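Local coordinates for protein thioredoxin reductase (Clostridium acetobutylicum ATCC 824, PDB 6GNA) that probably reduces thioredoxin with electrons from ferredoxin, passed through its FAD and a cysteine pair, without needing a pyridine nucleotide, at residues Tyr172-Arg175 against Glu179-Leu182. Sequence-based numbering, arbitrary orientation.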
ATOM      1  N   TYR A 172      -9.940 -38.602  -8.939  1.00 23.31           N
ATOM      2  CA  TYR A 172      -9.087 -37.426  -8.773  1.00 22.57           C
ATOM      3  C   TYR A 172      -8.625 -36.940 -10.140  1.00 23.18           C
ATOM      4  O   TYR A 172      -7.972 -37.679 -10.883  1.00 23.56           O
ATOM      5  CB  TYR A 172      -7.889 -37.725  -7.879  1.00 22.19           C
ATOM      6  CG  TYR A 172      -7.082 -36.497  -7.499  1.00 22.30           C
ATOM      7  CD1 TYR A 172      -7.548 -35.630  -6.528  1.00 20.86           C
ATOM      8  CD2 TYR A 172      -5.857 -36.213  -8.093  1.00 22.96           C
ATOM      9  CE1 TYR A 172      -6.844 -34.523  -6.158  1.00 20.71           C
ATOM     10  CE2 TYR A 172      -5.142 -35.089  -7.725  1.00 24.00           C
ATOM     11  CZ  TYR A 172      -5.653 -34.249  -6.760  1.00 21.43           C
ATOM     12  OH  TYR A 172      -4.981 -33.131  -6.352  1.00 21.42           O
ATOM     13  N   VAL A 173      -8.958 -35.697 -10.455  1.00 22.77           N
ATOM     14  CA  VAL A 173      -8.601 -35.054 -11.716  1.00 23.34           C
ATOM     15  C   VAL A 173      -7.531 -34.011 -11.407  1.00 22.83           C
ATOM     16  O   VAL A 173      -7.858 -32.910 -10.948  1.00 22.36           O
ATOM     17  CB  VAL A 173      -9.823 -34.392 -12.369  1.00 23.85           C
ATOM     18  CG1 VAL A 173      -9.461 -33.805 -13.711  1.00 24.74           C
ATOM     19  CG2 VAL A 173     -10.964 -35.392 -12.545  1.00 24.44           C
ATOM     20  N   PRO A 174      -6.257 -34.300 -11.649  1.00 23.05           N
ATOM     21  CA  PRO A 174      -5.209 -33.332 -11.304  1.00 22.72           C
ATOM     22  C   PRO A 174      -5.156 -32.185 -12.297  1.00 23.35           C
ATOM     23  O   PRO A 174      -5.302 -32.372 -13.507  1.00 25.14           O
ATOM     24  CB  PRO A 174      -3.933 -34.174 -11.377  1.00 25.80           C
ATOM     25  CG  PRO A 174      -4.250 -35.234 -12.386  1.00 24.68           C
ATOM     26  CD  PRO A 174      -5.707 -35.547 -12.203  1.00 23.79           C
ATOM     27  N   ARG A 175      -4.900 -30.987 -11.771  1.00 24.14           N
ATOM     28  CA  ARG A 175      -4.724 -29.794 -12.600  1.00 24.99           C
ATOM     29  C   ARG A 175      -3.322 -29.218 -12.465  1.00 27.73           C
ATOM     30  O   ARG A 175      -3.114 -28.015 -12.642  1.00 27.81           O
ATOM     31  CB  ARG A 175      -5.762 -28.735 -12.256  1.00 25.42           C
ATOM     32  CG  ARG A 175      -7.182 -29.284 -12.175  1.00 33.12           C
ATOM     33  CD  ARG A 175      -7.616 -29.936 -13.468  1.00 28.75           C
ATOM     34  NE  ARG A 175      -7.640 -28.994 -14.584  1.00 33.93           N
ATOM     35  CZ  ARG A 175      -6.955 -29.130 -15.717  1.00 60.72           C
ATOM     36  NH1 ARG A 175      -6.181 -30.187 -15.926  1.00 51.00           N
ATOM     37  NH2 ARG A 175      -7.057 -28.201 -16.658  1.00 50.78           N
ATOM     38  N   GLU A 179       3.989 -36.228  -9.326  1.00 29.22           N
ATOM     39  CA  GLU A 179       3.506 -37.484  -8.775  1.00 30.03           C
ATOM     40  C   GLU A 179       2.422 -37.197  -7.741  1.00 28.00           C
ATOM     41  O   GLU A 179       2.450 -36.180  -7.045  1.00 29.56           O
ATOM     42  CB  GLU A 179       4.635 -38.278  -8.114  1.00 31.72           C
ATOM     43  CG  GLU A 179       5.781 -38.636  -9.047  1.00 49.07           C
ATOM     44  CD  GLU A 179       5.330 -39.462 -10.234  1.00 64.43           C
ATOM     45  OE1 GLU A 179       4.271 -40.118 -10.138  1.00110.84           O
ATOM     46  OE2 GLU A 179       6.032 -39.452 -11.268  1.00 74.28           O
ATOM     47  N   TYR A 180       1.438 -38.087  -7.666  1.00 29.39           N
ATOM     48  CA  TYR A 180       0.266 -37.887  -6.815  1.00 25.71           C
ATOM     49  C   TYR A 180       0.249 -38.953  -5.724  1.00 24.84           C
ATOM     50  O   TYR A 180       0.227 -40.153  -6.019  1.00 30.30           O
ATOM     51  CB  TYR A 180      -1.010 -37.949  -7.656  1.00 27.97           C
ATOM     52  CG  TYR A 180      -0.936 -37.124  -8.925  1.00 26.10           C
ATOM     53  CD1 TYR A 180      -0.863 -35.735  -8.878  1.00 23.72           C
ATOM     54  CD2 TYR A 180      -0.939 -37.733 -10.172  1.00 28.28           C
ATOM     55  CE1 TYR A 180      -0.792 -34.980 -10.033  1.00 23.49           C
ATOM     56  CE2 TYR A 180      -0.861 -36.988 -11.336  1.00 27.55           C
ATOM     57  CZ  TYR A 180      -0.793 -35.609 -11.264  1.00 25.83           C
ATOM     58  OH  TYR A 180      -0.717 -34.869 -12.424  1.00 27.17           O
ATOM     59  N   GLN A 181       0.230 -38.517  -4.466  1.00 30.26           N
ATOM     60  CA  GLN A 181       0.303 -39.430  -3.325  1.00 24.34           C
ATOM     61  C   GLN A 181      -1.115 -39.795  -2.892  1.00 26.27           C
ATOM     62  O   GLN A 181      -1.677 -39.243  -1.939  1.00 27.35           O
ATOM     63  CB  GLN A 181       1.109 -38.806  -2.192  1.00 29.59           C
ATOM     64  CG  GLN A 181       2.608 -38.740  -2.477  1.00 32.80           C
ATOM     65  CD  GLN A 181       2.982 -37.607  -3.411  1.00 33.70           C
ATOM     66  OE1 GLN A 181       2.602 -36.473  -3.190  1.00 28.00           O
ATOM     67  NE2 GLN A 181       3.758 -37.912  -4.445  1.00 31.26           N
ATOM     68  N   LEU A 182      -1.690 -40.750  -3.617  1.00 27.28           N
ATOM     69  CA  LEU A 182      -3.076 -41.164  -3.446  1.00 31.51           C
ATOM     70  C   LEU A 182      -3.134 -42.647  -3.117  1.00 25.65           C
ATOM     71  O   LEU A 182      -2.367 -43.443  -3.662  1.00 30.59           O
ATOM     72  CB  LEU A 182      -3.861 -40.907  -4.740  1.00 31.73           C
ATOM     73  CG  LEU A 182      -3.954 -39.444  -5.181  1.00 25.83           C
ATOM     74  CD1 LEU A 182      -4.414 -39.334  -6.621  1.00 30.36           C
ATOM     75  CD2 LEU A 182      -4.903 -38.700  -4.271  1.00 25.96           C
TER
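Tyr180 OH is hydrogen-bonded to the carbonyl oxygen of Tyr176, in the three-residue link between the segments, and lies 3.5 Å from Pro174 CB. That bond pins the far end of the phenol, and Pro174 lies across it: its CB is also 3.5 Å from Tyr180 CZ, with CG a little farther off, and the two side chains cross at about a right angle. With CG anti to the carbonyl carbon (chi1 -47°), the Tyr180 ring is sent toward strand 169-174, and its hydroxyl end reaches Pro174. Next door, Leu182 packs on Tyr172. Its CD1 comes to 3.7 Å from Tyr172 CD2, while its other methyl, CD2, sits over one face of the ring. The two tyrosines meet more loosely, Tyr172 CE2 being 4.5 Å from Tyr180 CD1, and the Tyr172 hydroxyl is hydrogen-bonded to that of Tyr176. Between Tyr180 and Leu182 the chain makes an inverse gamma turn centred on Gln181, with a weak hydrogen bond from Leu182 N to Tyr180 O (3.1 Å); Glu157 and Asn161 of helix 155-163 hold the backbone of Gln181. The loop thus folds back over the end of strand 169-174 on its way to the edge strand 186-188, a loop connection in the parallel, Rossmann-like sheet of a domain that probably corresponds to the pyridine-nucleotide domain of classical thioredoxin reductases.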